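Local coordinates for mandelate racemase/muconate lactonizing enzyme family protein (Roseovarius nubinhibens ISM, PDB 3U4F), which binds magnesium in the TIM barrel of an enolase-superfamily fold and probably acts as a hydro-lyase, at residues Ile60-Trp72 with Arg91-Met104. Residues are numbered along the deposited sequence; the frame is centred on the assembly and turned at random.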
loop_
_atom_site.group_PDB
_atom_site.type_symbol
_atom_site.label_atom_id
_atom_site.label_comp_id
_atom_site.label_asym_id
_atom_site.label_seq_id
_atom_site.Cartn_x
_atom_site.Cartn_y
_atom_site.Cartn_z
ATOM N N ILE A 60 -14.417 -4.311 0.795
ATOM C CA ILE A 60 -13.103 -4.851 1.178
ATOM C C ILE A 60 -12.522 -3.955 2.245
ATOM O O ILE A 60 -12.043 -4.418 3.284
ATOM C CB ILE A 60 -12.170 -4.935 -0.041
ATOM C CG1 ILE A 60 -12.859 -5.745 -1.169
ATOM C CG2 ILE A 60 -10.821 -5.551 0.351
ATOM C CD1 ILE A 60 -11.966 -5.993 -2.402
ATOM N N THR A 61 -12.596 -2.642 2.010
ATOM C CA THR A 61 -12.108 -1.676 2.996
ATOM C C THR A 61 -12.750 -1.877 4.365
ATOM O O THR A 61 -12.078 -1.825 5.399
ATOM C CB THR A 61 -12.330 -0.232 2.489
ATOM O OG1 THR A 61 -11.634 -0.095 1.248
ATOM C CG2 THR A 61 -11.788 0.814 3.499
ATOM N N CYS A 62 -14.063 -2.091 4.390
ATOM C CA CYS A 62 -14.717 -2.316 5.680
ATOM C C CYS A 62 -14.235 -3.630 6.360
ATOM O O CYS A 62 -14.136 -3.700 7.584
ATOM C CB CYS A 62 -16.242 -2.298 5.494
ATOM S SG CYS A 62 -16.879 -0.611 5.182
ATOM N N GLU A 63 -13.951 -4.671 5.574
ATOM C CA GLU A 63 -13.390 -5.882 6.196
ATOM C C GLU A 63 -12.007 -5.581 6.835
ATOM O O GLU A 63 -11.719 -6.037 7.932
ATOM C CB GLU A 63 -13.298 -7.018 5.189
ATOM C CG GLU A 63 -12.934 -8.389 5.811
ATOM C CD GLU A 63 -13.999 -8.921 6.776
ATOM O OE1 GLU A 63 -15.189 -8.645 6.556
ATOM O OE2 GLU A 63 -13.633 -9.611 7.754
ATOM N N VAL A 64 -11.166 -4.812 6.131
ATOM C CA VAL A 64 -9.862 -4.405 6.652
ATOM C C VAL A 64 -10.042 -3.572 7.927
ATOM O O VAL A 64 -9.296 -3.696 8.924
ATOM C CB VAL A 64 -9.097 -3.588 5.556
ATOM C CG1 VAL A 64 -7.863 -2.922 6.130
ATOM C CG2 VAL A 64 -8.723 -4.472 4.401
ATOM N N LEU A 65 -11.063 -2.717 7.915
ATOM C CA LEU A 65 -11.345 -1.909 9.096
ATOM C C LEU A 65 -11.583 -2.809 10.314
ATOM O O LEU A 65 -10.971 -2.612 11.377
ATOM C CB LEU A 65 -12.571 -1.000 8.846
ATOM C CG LEU A 65 -12.796 0.150 9.849
ATOM C CD1 LEU A 65 -13.688 1.240 9.252
ATOM C CD2 LEU A 65 -13.434 -0.409 11.089
ATOM N N HIS A 66 -12.476 -3.781 10.164
ATOM C CA HIS A 66 -12.798 -4.666 11.306
ATOM C C HIS A 66 -11.613 -5.571 11.659
ATOM O O HIS A 66 -11.331 -5.800 12.836
ATOM C CB HIS A 66 -14.080 -5.468 11.047
ATOM C CG HIS A 66 -15.315 -4.624 11.067
ATOM N ND1 HIS A 66 -15.838 -4.104 12.233
ATOM C CD2 HIS A 66 -16.110 -4.180 10.063
ATOM C CE1 HIS A 66 -16.902 -3.367 11.946
ATOM N NE2 HIS A 66 -17.091 -3.398 10.639
ATOM N N ARG A 67 -10.899 -6.030 10.635
ATOM C CA ARG A 67 -9.774 -6.955 10.849
ATOM C C ARG A 67 -8.532 -6.302 11.445
ATOM O O ARG A 67 -7.831 -6.896 12.279
ATOM C CB ARG A 67 -9.406 -7.613 9.519
ATOM C CG ARG A 67 -8.423 -8.816 9.666
ATOM C CD ARG A 67 -9.138 -10.109 10.150
ATOM N NE ARG A 67 -10.200 -10.476 9.237
ATOM C CZ ARG A 67 -10.058 -11.245 8.158
ATOM N NH1 ARG A 67 -8.876 -11.787 7.837
ATOM N NH2 ARG A 67 -11.111 -11.489 7.393
ATOM N N GLN A 68 -8.247 -5.077 11.015
ATOM C CA GLN A 68 -6.922 -4.481 11.223
ATOM C C GLN A 68 -6.891 -3.085 11.822
ATOM O O GLN A 68 -5.821 -2.597 12.195
ATOM C CB GLN A 68 -6.166 -4.457 9.891
ATOM C CG GLN A 68 -5.763 -5.834 9.431
ATOM C CD GLN A 68 -5.167 -5.804 8.036
ATOM O OE1 GLN A 68 -3.948 -5.713 7.873
ATOM N NE2 GLN A 68 -6.008 -5.938 7.042
ATOM N N VAL A 69 -8.045 -2.430 11.926
ATOM C CA VAL A 69 -8.079 -1.104 12.544
ATOM C C VAL A 69 -8.834 -1.122 13.882
ATOM O O VAL A 69 -8.286 -0.727 14.924
ATOM C CB VAL A 69 -8.691 -0.080 11.575
ATOM C CG1 VAL A 69 -8.756 1.322 12.211
ATOM C CG2 VAL A 69 -7.880 -0.031 10.276
ATOM N N ALA A 70 -10.055 -1.629 13.847
ATOM C CA ALA A 70 -10.881 -1.754 15.076
ATOM C C ALA A 70 -10.148 -2.412 16.251
ATOM O O ALA A 70 -10.239 -1.891 17.365
ATOM C CB ALA A 70 -12.199 -2.477 14.795
ATOM N N PRO A 71 -9.422 -3.538 16.026
ATOM C CA PRO A 71 -8.822 -4.177 17.216
ATOM C C PRO A 71 -7.829 -3.278 17.996
ATOM O O PRO A 71 -7.637 -3.488 19.199
ATOM C CB PRO A 71 -8.086 -5.398 16.632
ATOM C CG PRO A 71 -8.855 -5.727 15.360
ATOM C CD PRO A 71 -9.168 -4.340 14.807
ATOM N N TRP A 72 -7.222 -2.305 17.319
ATOM C CA TRP A 72 -6.230 -1.422 17.920
ATOM C C TRP A 72 -6.832 -0.145 18.464
ATOM O O TRP A 72 -6.187 0.544 19.258
ATOM C CB TRP A 72 -5.106 -1.078 16.922
ATOM C CG TRP A 72 -4.532 -2.301 16.292
ATOM C CD1 TRP A 72 -4.619 -2.660 14.990
ATOM C CD2 TRP A 72 -3.804 -3.344 16.951
ATOM N NE1 TRP A 72 -3.989 -3.858 14.786
ATOM C CE2 TRP A 72 -3.472 -4.299 15.975
ATOM C CE3 TRP A 72 -3.402 -3.559 18.278
ATOM C CZ2 TRP A 72 -2.751 -5.472 16.276
ATOM C CZ3 TRP A 72 -2.681 -4.719 18.579
ATOM C CH2 TRP A 72 -2.371 -5.662 17.582
ATOM N N ARG A 91 1.294 -1.279 14.331
ATOM C CA ARG A 91 0.860 -2.644 14.617
ATOM C C ARG A 91 0.584 -3.373 13.312
ATOM O O ARG A 91 0.679 -4.609 13.228
ATOM C CB ARG A 91 -0.429 -2.652 15.449
ATOM C CG ARG A 91 -0.288 -2.110 16.872
ATOM C CD ARG A 91 0.599 -2.992 17.797
ATOM N NE ARG A 91 1.487 -2.108 18.552
ATOM C CZ ARG A 91 2.764 -1.870 18.249
ATOM N NH1 ARG A 91 3.378 -2.503 17.243
ATOM N NH2 ARG A 91 3.451 -1.010 18.984
ATOM N N GLU A 92 0.206 -2.610 12.297
ATOM C CA GLU A 92 -0.084 -3.197 10.999
ATOM C C GLU A 92 1.023 -2.834 10.000
ATOM O O GLU A 92 0.744 -2.615 8.822
ATOM C CB GLU A 92 -1.449 -2.708 10.512
ATOM C CG GLU A 92 -2.674 -3.257 11.302
ATOM C CD GLU A 92 -2.798 -4.791 11.331
ATOM O OE1 GLU A 92 -2.430 -5.454 10.350
ATOM O OE2 GLU A 92 -3.307 -5.342 12.343
ATOM N N HIS A 93 2.275 -2.814 10.472
ATOM C CA HIS A 93 3.411 -2.383 9.637
ATOM C C HIS A 93 3.675 -3.299 8.453
ATOM O O HIS A 93 4.385 -2.897 7.519
ATOM C CB HIS A 93 4.705 -2.146 10.465
ATOM C CG HIS A 93 5.457 -3.391 10.819
ATOM N ND1 HIS A 93 4.929 -4.384 11.620
ATOM C CD2 HIS A 93 6.717 -3.791 10.506
ATOM C CE1 HIS A 93 5.825 -5.349 11.772
ATOM N NE2 HIS A 93 6.927 -5.001 11.130
ATOM N N LYS A 94 3.129 -4.519 8.471
ATOM C CA LYS A 94 3.281 -5.407 7.310
ATOM C C LYS A 94 2.301 -5.081 6.190
ATOM O O LYS A 94 2.323 -5.727 5.141
ATOM C CB LYS A 94 3.145 -6.873 7.717
ATOM C CG LYS A 94 4.173 -7.311 8.769
ATOM C CD LYS A 94 5.433 -7.700 8.067
ATOM C CE LYS A 94 6.421 -8.453 8.983
ATOM N NZ LYS A 94 7.514 -8.905 8.079
ATOM N N PHE A 95 1.443 -4.085 6.424
ATOM C CA PHE A 95 0.428 -3.686 5.452
ATOM C C PHE A 95 0.552 -2.212 5.090
ATOM O O PHE A 95 -0.403 -1.451 5.223
ATOM C CB PHE A 95 -0.993 -3.981 5.954
ATOM C CG PHE A 95 -1.284 -5.447 6.056
ATOM C CD1 PHE A 95 -1.876 -6.131 4.987
ATOM C CD2 PHE A 95 -0.893 -6.160 7.180
ATOM C CE1 PHE A 95 -2.110 -7.495 5.053
ATOM C CE2 PHE A 95 -1.117 -7.543 7.239
ATOM C CZ PHE A 95 -1.732 -8.193 6.177
ATOM N N PRO A 96 1.725 -1.809 4.589
ATOM C CA PRO A 96 1.792 -0.462 4.073
ATOM C C PRO A 96 0.814 -0.317 2.891
ATOM O O PRO A 96 0.476 -1.298 2.228
ATOM C CB PRO A 96 3.247 -0.346 3.582
ATOM C CG PRO A 96 3.623 -1.735 3.190
ATOM C CD PRO A 96 2.910 -2.617 4.227
ATOM N N GLY A 97 0.336 0.892 2.639
ATOM C CA GLY A 97 -0.470 1.106 1.446
ATOM C C GLY A 97 -1.921 1.461 1.709
ATOM O O GLY A 97 -2.331 1.759 2.855
ATOM N N SER A 98 -2.698 1.380 0.639
ATOM C CA SER A 98 -3.988 2.037 0.544
ATOM C C SER A 98 -5.078 1.483 1.449
ATOM O O SER A 98 -5.739 2.251 2.147
ATOM C CB SER A 98 -4.449 2.022 -0.913
ATOM O OG SER A 98 -5.629 2.756 -1.062
ATOM N N TYR A 99 -5.280 0.166 1.466
ATOM C CA TYR A 99 -6.484 -0.342 2.168
ATOM C C TYR A 99 -6.519 0.010 3.650
ATOM O O TYR A 99 -7.562 0.423 4.177
ATOM C CB TYR A 99 -6.705 -1.841 1.940
ATOM C CG TYR A 99 -7.512 -2.148 0.683
ATOM C CD1 TYR A 99 -8.889 -1.849 0.617
ATOM C CD2 TYR A 99 -6.915 -2.745 -0.426
ATOM C CE1 TYR A 99 -9.631 -2.134 -0.504
ATOM C CE2 TYR A 99 -7.658 -3.015 -1.584
ATOM C CZ TYR A 99 -9.011 -2.740 -1.602
ATOM O OH TYR A 99 -9.745 -3.022 -2.735
ATOM N N LEU A 100 -5.387 -0.142 4.324
ATOM C CA LEU A 100 -5.361 0.151 5.740
ATOM C C LEU A 100 -5.760 1.611 5.994
ATOM O O LEU A 100 -6.491 1.901 6.942
ATOM C CB LEU A 100 -3.992 -0.136 6.344
ATOM C CG LEU A 100 -3.919 -0.049 7.893
ATOM C CD1 LEU A 100 -4.633 -1.204 8.574
ATOM C CD2 LEU A 100 -2.440 0.010 8.373
ATOM N N ARG A 101 -5.240 2.511 5.164
ATOM C CA ARG A 101 -5.510 3.918 5.309
ATOM C C ARG A 101 -6.937 4.304 4.932
ATOM O O ARG A 101 -7.568 5.127 5.621
ATOM C CB ARG A 101 -4.387 4.731 4.618
ATOM C CG ARG A 101 -3.074 4.578 5.436
ATOM C CD ARG A 101 -1.818 4.395 4.624
ATOM N NE ARG A 101 -0.659 4.134 5.482
ATOM C CZ ARG A 101 -0.254 2.912 5.855
ATOM N NH1 ARG A 101 -0.904 1.819 5.454
ATOM N NH2 ARG A 101 0.799 2.778 6.656
ATOM N N ARG A 102 -7.483 3.680 3.891
ATOM C CA ARG A 102 -8.884 3.915 3.522
ATOM C C ARG A 102 -9.803 3.538 4.691
ATOM O O ARG A 102 -10.830 4.200 4.925
ATOM C CB ARG A 102 -9.275 3.098 2.284
ATOM C CG ARG A 102 -8.582 3.532 0.964
ATOM C CD ARG A 102 -8.763 2.451 -0.089
ATOM N NE ARG A 102 -8.143 2.776 -1.378
ATOM C CZ ARG A 102 -8.831 3.100 -2.476
ATOM N NH1 ARG A 102 -10.181 3.181 -2.466
ATOM N NH2 ARG A 102 -8.175 3.385 -3.572
ATOM N N ALA A 103 -9.417 2.482 5.419
ATOM C CA ALA A 103 -10.214 1.966 6.537
ATOM C C ALA A 103 -10.090 2.921 7.742
ATOM O O ALA A 103 -11.085 3.325 8.356
ATOM C CB ALA A 103 -9.718 0.535 6.907
HETATM N N MSE A 104 -8.865 3.298 8.052
HETATM C CA MSE A 104 -8.614 4.201 9.175
HETATM C C MSE A 104 -9.386 5.517 9.005
HETATM O O MSE A 104 -9.867 6.129 9.976
HETATM C CB MSE A 104 -7.120 4.513 9.205
HETATM C CG MSE A 104 -6.250 3.488 9.935
HETATM SE SE MSE A 104 -4.344 3.713 9.359
HETATM C CE MSE A 104 -4.076 5.561 9.927
HETATM O O HOH W 1 -12.290 1.830 -0.425
#
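Ile60 lays its CG2 methyl over one face of the Tyr99 ring, 4.1 Å from the centroid, a CH-pi contact near the start of a helix-helix crossing in the capping domain, the alpha+beta N-terminal unit of the enolase superfamily. Helices 58-73 and 98-119 meet here at 83°, their short segment axes 8.2 Å apart. Thr61 serves two environments: OG1 comes to the edge of the same ring and binds a water that also accepts from Arg102 NH1, while CG2, anti to the backbone N, rests 3.5 Å from Ala103 N. A small beta-branched residue with one polar and one apolar arm suits this place. The knob of the crossing is Ala103, whose methyl sits in the hole made by Thr61, Val64, Leu65 and Val69. A single carbon lets the backbones come close, with CB of Leu65 and CB of Ala103 3.8 Å apart. Val64 CG1 leans on the Ala103 methyl too, and Leu65 also touches Ile28 of strand 25-32, in the antiparallel sheet. Gln68, on the wide pi-type turn, sets its aliphatic CB against Leu100 CD1, 3.8 Å away, and the end of its side chain reaches Phe95 and Glu92. Val69 CG2 packs against Leu100 CD1, the Ala103 methyl and, at 3.9 Å, CG of Met104, a selenomethionine, which CG1 also touches. At Trp72, CB, CG and CD of Arg91 pass over one face of the ring, CG 3.7 Å from the centroid of the six-membered ring, a CH-pi contact, while the guanidinium leads away. A turn about the CB-CG bond of Glu92 (chi2 -58°) folds the carboxylate back toward the indole N-H, received nearly straight, at 165°: Trp72 NE1 lies 2.9 Å from Glu92 OE2, which accepts through its anti lone pair.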